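Local coordinates for putative acetyltransferase Sthe_0691 (Sphaerobacter thermophilus, PDB 3SHP) that probably transfers an acetyl group from acetyl-CoA to an acceptor that the structure does not identify, at the interface of chains A and B. Residues are numbered along the deposited sequence; one frame, centred on the assembly and turned at random. Chains: chain A/B, Putative acetyltransferase Sthe_0691.

The interface of chains A and B. Residues chain A 38, 40, 43, 51, 79, 86; chain B 149.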
# COMPACT_ATOMS: atom_id res chain seq x y z
N ASN A 38 -19.18 -12.11 5.37
CA ASN A 38 -20.49 -12.37 5.97
C ASN A 38 -20.95 -11.07 6.62
O ASN A 38 -20.20 -10.07 6.60
CB ASN A 38 -20.38 -13.50 7.00
CG ASN A 38 -19.26 -13.27 7.99
OD1 ASN A 38 -19.14 -12.18 8.60
ND2 ASN A 38 -18.40 -14.26 8.14
N ALA A 40 -22.12 -11.15 9.90
CA ALA A 40 -21.69 -11.26 11.30
C ALA A 40 -20.54 -12.26 11.39
O ALA A 40 -20.73 -13.47 11.18
CB ALA A 40 -22.84 -11.65 12.24
N GLU A 43 -20.10 -16.40 15.61
CA GLU A 43 -21.42 -16.85 16.06
C GLU A 43 -21.19 -18.09 16.92
O GLU A 43 -20.18 -18.77 16.76
CB GLU A 43 -22.30 -17.17 14.84
CG GLU A 43 -21.68 -18.25 13.94
CD GLU A 43 -22.30 -18.35 12.56
OE1 GLU A 43 -22.66 -19.50 12.19
OE2 GLU A 43 -22.38 -17.33 11.82
N GLN A 51 -27.20 -22.74 8.00
CA GLN A 51 -26.78 -21.70 7.06
C GLN A 51 -27.22 -22.02 5.62
O GLN A 51 -27.42 -21.11 4.82
CB GLN A 51 -25.26 -21.51 7.12
CG GLN A 51 -24.76 -20.18 6.54
CD GLN A 51 -25.18 -18.99 7.39
OE1 GLN A 51 -25.23 -19.07 8.61
NE2 GLN A 51 -25.49 -17.88 6.73
N GLU A 79 -27.48 -10.64 6.05
CA GLU A 79 -27.19 -11.84 5.26
C GLU A 79 -28.07 -13.00 5.74
O GLU A 79 -27.99 -13.40 6.91
CB GLU A 79 -25.68 -12.18 5.35
CG GLU A 79 -25.29 -13.54 4.79
CD GLU A 79 -24.05 -14.16 5.44
OE1 GLU A 79 -23.59 -13.69 6.52
OE2 GLU A 79 -23.54 -15.14 4.86
N SER A 86 -28.02 -12.76 9.79
CA SER A 86 -26.86 -12.13 10.38
C SER A 86 -26.81 -10.69 9.91
O SER A 86 -27.12 -10.40 8.76
CB SER A 86 -25.59 -12.87 9.96
OG SER A 86 -25.68 -14.25 10.31
N ARG B 149 -17.43 -17.69 10.14
CA ARG B 149 -17.66 -18.18 8.76
C ARG B 149 -16.73 -17.55 7.74
O ARG B 149 -16.63 -16.34 7.63
CB ARG B 149 -19.13 -18.09 8.32
CG ARG B 149 -20.02 -19.08 9.06
CD ARG B 149 -21.50 -19.03 8.63
NE ARG B 149 -22.17 -17.79 9.03
CZ ARG B 149 -22.52 -16.82 8.18
NH1 ARG B 149 -22.29 -16.96 6.88
NH2 ARG B 149 -23.11 -15.71 8.63
O HOH W 1 -19.69 -16.03 11.50
O HOH W 2 -15.74 -14.58 9.82
O HOH W 3 -23.07 -14.99 11.37
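B:Arg149 reaches out of a loop of one subunit into a polar pocket of the other, where A:Glu43 and A:Glu79 engage different edges of its guanidinium group, a compact example of how one arginine can lock two chains together. A:Glu79, on strand 72-80, comes from the opposite direction and is gripped end-on by two nitrogens: B:Arg149 NH2 bonds to A:Glu79 OE1 at 3.0 Å and NH1 to OE2 at 3.0 Å, both nearly straight. The fork is twisted, the carboxylate plane lying 43° from that of the guanidinium, with OE1 approached from above the carboxylate plane and OE2 on its syn side, though also tilted out of it. A:Glu43 crosses the arginine at about a right angle and takes the N-H of NE: B:Arg149 NE lies 2.8 Å from A:Glu43 OE2, met on its syn side but tilted out of the carboxylate plane. A bend at chi3 (-69°) in B:Arg149 brings NE to this carboxylate. Over one face lies the amide of A:Gln51, stacked within 9° of parallel, its NE2 3.3 Å from B:Arg149 NH1 and displaced toward the rim; this lid would restrain tilting of the guanidinium. Water 3 sits at the guanidinium edge, 2.8 Å from B:Arg149 NH2, and ties it to A:Ser86 OG, A:Ala40 O and A:Glu43 OE2. Water 1 links the backbone N of B:Arg149 to A:Ala40 O and the same glutamate oxygen, while water 2 bridges A:Asn38 ND2 and the arginine carbonyl O. With a leucine in place of B:Arg149, the two glutamates would probably be left close together without their shared positive mate, and the amide of A:Gln51 without its stacking partner. The two acidic groups probably stabilise the arginine's positive charge. Repeated by two-fold symmetry, this arginine-in-pocket contact fastens the pair of subunits in the crystal, and may serve dimer formation in solution, which the structure alone does not show.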